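Magnesium and cobalt efflux protein CorC (PDB 3OI8) probably takes part in magnesium and cobalt ion transport, here represented by its paired CBS domains, which bind adenosine in the crystal. Local coordinates at residues L38-A43 with G147-E152; D82-I87 with M135-D140. One frame throughout, in Å; residues are numbered along the deposited sequence.

Interaction 1 of 2, residues L38-A43 with G147-E152; sequences LEVRDA and GLVTFE
Val40 and Ala43 meet Val149 at a joint within a tandem CBS-domain pair: a loop between helix 23-35 and strand 45-46 rests against the end of strand 145-150, where it gives way to helix 151-154. The direct contact is apolar and small, burying 132 Å² in all. CG1 of Val40 lies 4.0 Å from CG1 of Val149, and the two side chains cross at about a right angle. A chi1 of 57° sets CG1 of Val149 between its own backbone N and carbonyl carbon; CG2 is thereby turned to Ala43, 4.4 Å from its CB. Leu124, Val138 and Ile154 also pack on Val149.

No hydrogen bond joins the segments directly, but one water bridges them. It donates to Ala43 O at 2.7 Å and accepts from Thr150 N at 3.0 Å. Thr150 is the N-cap of helix 151-154, its OG1 accepting from the backbone N of Asp153, an adenosine-binding residue.

Local bonds shape the loop that presents Val40 and Ala43. Backbone bonds Asp42 N to Glu39 O and Ala43 N to Val40 O (3.0 Å) wind it into a tight turn. Arg41 adds salt bridges to Glu39 and Glu117. The turn is also closed by a nearly straight bond (171°) from Glu39 N to the anti lone pair of Asp42 OD2, 2.8 Å away.

Interaction 2 of 2, residues D82-I87 with M135-D140; sequences DEVLGI and MAIVID
Strand 84-87, with Val84 and Ile87, and strand 135-139, with Met135 and Ile137, run nearly antiparallel at 161°, but their axes come no closer than 8.9 Å and no hydrogen bond joins them, so they face each other as members of different sheets. CA atoms of Val84 and Ile137 are 8.3 Å apart, a gap filled by side chains.

The inward positions on the first strand are three residues apart because Leu85 and Gly86 form a classic beta bulge opposite Val76; Val84 and Ile87 both then point at the other strand. Val84 reaches Ile137 tip to tip, its CG1 4.1 Å from Ile137 CG1. Ile87 and Ile137 overlap alongside, running in opposing senses, with their CD1 atoms 4.0 Å apart. That same Ile87 CD1 also lies 4.1 Å from SE of Met135, a selenomethionine that passes it at a slant. The chain of Met135 is extended through chi2 and bends only at chi3 (-70°), with the terminal methyl CE pointing directly away from Ile87 so that SE makes the contact.

The contact joins the two CBS domains through their sheets; Met135 also lines the adenosine pocket. Past the apolar cluster, Asp82 OD1 accepts from Thr145 N, tying the loop before strand 84-89 to strand 145-150. Strand 73-77 lines the contact through Arg73, which touches Ile87 and Met135, and Pro75, which touches Met135 and Ile137; strand 114-116 adds Phe114 against Ile137.

Overall arrangement
The two contacts, with centres 13 Å apart, share one sheet: interaction 1 uses strand 145-150 and interaction 2 its antiparallel neighbour 135-139. Backbone bonds from Val138 N to Gly147 O and from Ala136 N to Val149 O, both 2.8 Å, couple them directly. Val40 CG1 of interaction 1 also packs 3.4 Å from Val138 CG2. Interaction 2 joins this sheet to the one holding strands 73-77 and 84-89. Of the residues that touch across the contacts, Met135 comes nearer to the adenosine, its side chain about 4 Å from it against about 8 Å for that of Val149. Leu148, beside Val149 but with its side chain turned away from loop 38-43, also touches adenosine.

Interaction 1 of 2, residues L38-A43 with G147-E152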
loop_
_atom_site.group_PDB
_atom_site.type_symbol
_atom_site.label_atom_id
_atom_site.label_comp_id
_atom_site.label_asym_id
_atom_site.label_seq_id
_atom_site.Cartn_x
_atom_site.Cartn_y
_atom_site.Cartn_z
ATOM N N LEU A 38 -18.358 4.254 -1.539
ATOM C CA LEU A 38 -17.776 3.722 -2.764
ATOM C C LEU A 38 -17.769 2.201 -2.799
ATOM O O LEU A 38 -17.683 1.529 -1.760
ATOM C CB LEU A 38 -16.351 4.233 -2.933
ATOM C CG LEU A 38 -16.092 5.735 -2.992
ATOM C CD1 LEU A 38 -14.584 5.963 -3.034
ATOM C CD2 LEU A 38 -16.767 6.366 -4.198
ATOM N N GLU A 39 -17.828 1.666 -4.010
ATOM C CA GLU A 39 -17.782 0.232 -4.211
ATOM C C GLU A 39 -16.594 -0.130 -5.100
ATOM O O GLU A 39 -15.970 0.743 -5.704
ATOM C CB GLU A 39 -19.092 -0.252 -4.852
ATOM C CG GLU A 39 -20.340 0.150 -4.077
ATOM C CD GLU A 39 -21.620 -0.405 -4.684
ATOM O OE1 GLU A 39 -21.771 -0.350 -5.925
ATOM O OE2 GLU A 39 -22.478 -0.899 -3.913
ATOM N N VAL A 40 -16.292 -1.421 -5.175
ATOM C CA VAL A 40 -15.221 -1.907 -6.045
ATOM C C VAL A 40 -15.337 -1.299 -7.437
ATOM O O VAL A 40 -14.348 -0.862 -8.002
ATOM C CB VAL A 40 -15.222 -3.449 -6.121
ATOM C CG1 VAL A 40 -14.349 -3.930 -7.269
ATOM C CG2 VAL A 40 -14.751 -4.039 -4.793
ATOM N N ARG A 41 -16.563 -1.244 -7.963
ATOM C CA ARG A 41 -16.854 -0.617 -9.257
ATOM C C ARG A 41 -16.140 0.704 -9.455
ATOM O O ARG A 41 -15.685 1.022 -10.557
ATOM C CB ARG A 41 -18.348 -0.311 -9.378
ATOM C CG ARG A 41 -19.215 -1.474 -9.718
ATOM C CD ARG A 41 -20.534 -1.004 -10.318
ATOM N NE ARG A 41 -21.472 -2.113 -10.412
ATOM C CZ ARG A 41 -22.211 -2.524 -9.390
ATOM N NH1 ARG A 41 -22.112 -1.904 -8.222
ATOM N NH2 ARG A 41 -23.047 -3.547 -9.530
ATOM N N ASP A 42 -16.090 1.497 -8.389
ATOM C CA ASP A 42 -15.622 2.871 -8.486
ATOM C C ASP A 42 -14.094 3.008 -8.549
ATOM O O ASP A 42 -13.583 4.081 -8.873
ATOM C CB ASP A 42 -16.194 3.698 -7.317
ATOM C CG ASP A 42 -17.728 3.661 -7.264
ATOM O OD1 ASP A 42 -18.373 4.060 -8.260
ATOM O OD2 ASP A 42 -18.290 3.229 -6.228
ATOM N N ALA A 43 -13.365 1.935 -8.244
ATOM C CA ALA A 43 -11.905 2.020 -8.132
ATOM C C ALA A 43 -11.179 1.017 -9.010
ATOM O O ALA A 43 -9.955 1.040 -9.107
ATOM C CB ALA A 43 -11.451 1.844 -6.667
ATOM N N GLY A 147 -12.729 -6.906 -14.144
ATOM C CA GLY A 147 -11.503 -6.136 -14.063
ATOM C C GLY A 147 -10.710 -6.557 -12.842
ATOM O O GLY A 147 -10.828 -7.689 -12.373
ATOM N N LEU A 148 -9.892 -5.651 -12.331
ATOM C CA LEU A 148 -9.102 -5.940 -11.139
ATOM C C LEU A 148 -9.132 -4.693 -10.260
ATOM O O LEU A 148 -9.511 -3.606 -10.728
ATOM C CB LEU A 148 -7.663 -6.352 -11.514
ATOM C CG LEU A 148 -6.731 -5.341 -12.194
ATOM C CD1 LEU A 148 -6.183 -4.317 -11.203
ATOM C CD2 LEU A 148 -5.553 -6.065 -12.881
ATOM N N VAL A 149 -8.781 -4.855 -8.991
ATOM C CA VAL A 149 -8.741 -3.727 -8.062
ATOM C C VAL A 149 -7.551 -3.902 -7.125
ATOM O O VAL A 149 -7.223 -5.038 -6.725
ATOM C CB VAL A 149 -10.102 -3.533 -7.299
ATOM C CG1 VAL A 149 -10.509 -4.790 -6.548
ATOM C CG2 VAL A 149 -10.051 -2.307 -6.365
ATOM N N THR A 150 -6.876 -2.792 -6.818
ATOM C CA THR A 150 -5.673 -2.853 -5.997
ATOM C C THR A 150 -5.754 -1.972 -4.744
ATOM O O THR A 150 -6.444 -0.953 -4.721
ATOM C CB THR A 150 -4.415 -2.420 -6.800
ATOM O OG1 THR A 150 -4.450 -1.002 -6.992
ATOM C CG2 THR A 150 -4.371 -3.108 -8.180
ATOM N N PHE A 151 -5.032 -2.410 -3.717
ATOM C CA PHE A 151 -4.868 -1.694 -2.455
ATOM C C PHE A 151 -4.378 -0.278 -2.713
ATOM O O PHE A 151 -4.972 0.695 -2.253
ATOM C CB PHE A 151 -3.870 -2.467 -1.582
ATOM C CG PHE A 151 -3.492 -1.767 -0.295
ATOM C CD1 PHE A 151 -4.375 -1.725 0.774
ATOM C CD2 PHE A 151 -2.236 -1.189 -0.149
ATOM C CE1 PHE A 151 -4.025 -1.084 1.963
ATOM C CE2 PHE A 151 -1.877 -0.553 1.031
ATOM C CZ PHE A 151 -2.775 -0.500 2.092
ATOM N N GLU A 152 -3.310 -0.155 -3.485
ATOM C CA GLU A 152 -2.713 1.155 -3.706
ATOM C C GLU A 152 -3.661 2.118 -4.410
ATOM O O GLU A 152 -3.602 3.327 -4.185
ATOM C CB GLU A 152 -1.368 1.028 -4.428
ATOM C CG GLU A 152 -0.344 0.233 -3.610
ATOM C CD GLU A 152 1.069 0.311 -4.160
ATOM O OE1 GLU A 152 2.009 -0.100 -3.439
ATOM O OE2 GLU A 152 1.243 0.782 -5.306
HETATM O O HOH W 1 -7.878 -0.657 -8.634
#

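Interaction 2 of 2, residues D82-I87 with M135-D140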
loop_
_atom_site.group_PDB
_atom_site.type_symbol
_atom_site.label_atom_id
_atom_site.label_comp_id
_atom_site.label_asym_id
_atom_site.label_seq_id
_atom_site.Cartn_x
_atom_site.Cartn_y
_atom_site.Cartn_z
ATOM N N ASP A 82 -10.930 -14.106 -19.156
ATOM C CA ASP A 82 -11.985 -14.754 -18.373
ATOM C C ASP A 82 -11.497 -16.045 -17.705
ATOM O O ASP A 82 -12.247 -16.728 -17.001
ATOM C CB ASP A 82 -13.230 -14.984 -19.246
ATOM C CG ASP A 82 -13.952 -13.681 -19.543
ATOM O OD1 ASP A 82 -14.025 -12.840 -18.615
ATOM O OD2 ASP A 82 -14.406 -13.473 -20.687
ATOM N N GLU A 83 -10.229 -16.376 -17.927
ATOM C CA GLU A 83 -9.630 -17.506 -17.232
ATOM C C GLU A 83 -8.395 -17.048 -16.448
ATOM O O GLU A 83 -7.273 -17.204 -16.921
ATOM C CB GLU A 83 -9.271 -18.640 -18.224
ATOM C CG GLU A 83 -8.775 -19.884 -17.498
ATOM C CD GLU A 83 -8.395 -21.050 -18.409
ATOM O OE1 GLU A 83 -8.198 -20.852 -19.630
ATOM O OE2 GLU A 83 -8.287 -22.177 -17.879
ATOM N N VAL A 84 -8.602 -16.455 -15.272
ATOM C CA VAL A 84 -7.478 -15.981 -14.462
ATOM C C VAL A 84 -7.013 -17.141 -13.596
ATOM O O VAL A 84 -7.808 -17.736 -12.874
ATOM C CB VAL A 84 -7.845 -14.758 -13.565
ATOM C CG1 VAL A 84 -6.642 -14.376 -12.651
ATOM C CG2 VAL A 84 -8.264 -13.565 -14.397
ATOM N N LEU A 85 -5.730 -17.467 -13.678
ATOM C CA LEU A 85 -5.201 -18.654 -13.003
ATOM C C LEU A 85 -4.593 -18.299 -11.665
ATOM O O LEU A 85 -4.373 -19.160 -10.808
ATOM C CB LEU A 85 -4.130 -19.304 -13.884
ATOM C CG LEU A 85 -4.604 -19.614 -15.306
ATOM C CD1 LEU A 85 -3.440 -20.029 -16.198
ATOM C CD2 LEU A 85 -5.686 -20.690 -15.270
ATOM N N GLY A 86 -4.285 -17.023 -11.491
ATOM C CA GLY A 86 -3.516 -16.624 -10.338
ATOM C C GLY A 86 -2.936 -15.233 -10.482
ATOM O O GLY A 86 -3.189 -14.533 -11.469
ATOM N N ILE A 87 -2.152 -14.842 -9.481
ATOM C CA ILE A 87 -1.473 -13.554 -9.460
ATOM C C ILE A 87 0.032 -13.810 -9.358
ATOM O O ILE A 87 0.473 -14.623 -8.547
ATOM C CB ILE A 87 -1.887 -12.714 -8.221
ATOM C CG1 ILE A 87 -3.409 -12.654 -8.060
ATOM C CG2 ILE A 87 -1.278 -11.321 -8.283
ATOM C CD1 ILE A 87 -4.144 -12.004 -9.214
HETATM N N MSE A 135 -4.146 -7.128 -4.364
HETATM C CA MSE A 135 -4.928 -7.088 -5.595
HETATM C C MSE A 135 -6.049 -8.116 -5.532
HETATM O O MSE A 135 -5.881 -9.194 -4.960
HETATM C CB MSE A 135 -4.013 -7.321 -6.813
HETATM C CG MSE A 135 -4.723 -7.662 -8.127
HETATM SE SE MSE A 135 -3.466 -7.932 -9.623
HETATM C CE MSE A 135 -2.866 -6.082 -9.852
ATOM N N ALA A 136 -7.203 -7.765 -6.083
ATOM C CA ALA A 136 -8.269 -8.742 -6.250
ATOM C C ALA A 136 -8.756 -8.679 -7.688
ATOM O O ALA A 136 -8.591 -7.666 -8.371
ATOM C CB ALA A 136 -9.411 -8.470 -5.304
ATOM N N ILE A 137 -9.358 -9.768 -8.139
ATOM C CA ILE A 137 -9.938 -9.815 -9.474
ATOM C C ILE A 137 -11.431 -9.594 -9.305
ATOM O O ILE A 137 -12.066 -10.248 -8.476
ATOM C CB ILE A 137 -9.701 -11.184 -10.121
ATOM C CG1 ILE A 137 -8.191 -11.492 -10.215
ATOM C CG2 ILE A 137 -10.453 -11.271 -11.462
ATOM C CD1 ILE A 137 -7.390 -10.515 -11.058
ATOM N N VAL A 138 -11.988 -8.664 -10.076
ATOM C CA VAL A 138 -13.400 -8.347 -9.976
ATOM C C VAL A 138 -14.183 -9.214 -10.952
ATOM O O VAL A 138 -13.822 -9.321 -12.122
ATOM C CB VAL A 138 -13.628 -6.866 -10.250
ATOM C CG1 VAL A 138 -15.108 -6.480 -10.030
ATOM C CG2 VAL A 138 -12.696 -6.053 -9.340
ATOM N N ILE A 139 -15.235 -9.849 -10.444
ATOM C CA ILE A 139 -16.050 -10.789 -11.204
ATOM C C ILE A 139 -17.428 -10.174 -11.474
ATOM O O ILE A 139 -18.008 -9.551 -10.598
ATOM C CB ILE A 139 -16.239 -12.094 -10.397
ATOM C CG1 ILE A 139 -14.900 -12.796 -10.190
ATOM C CG2 ILE A 139 -17.230 -13.025 -11.081
ATOM C CD1 ILE A 139 -14.166 -13.093 -11.481
ATOM N N ASP A 140 -17.959 -10.347 -12.679
ATOM C CA ASP A 140 -19.291 -9.836 -12.983
ATOM C C ASP A 140 -20.351 -10.808 -12.463
ATOM O O ASP A 140 -20.019 -11.868 -11.927
ATOM C CB ASP A 140 -19.462 -9.560 -14.491
ATOM C CG ASP A 140 -19.336 -10.811 -15.349
ATOM O OD1 ASP A 140 -19.750 -11.903 -14.908
ATOM O OD2 ASP A 140 -18.830 -10.699 -16.488
#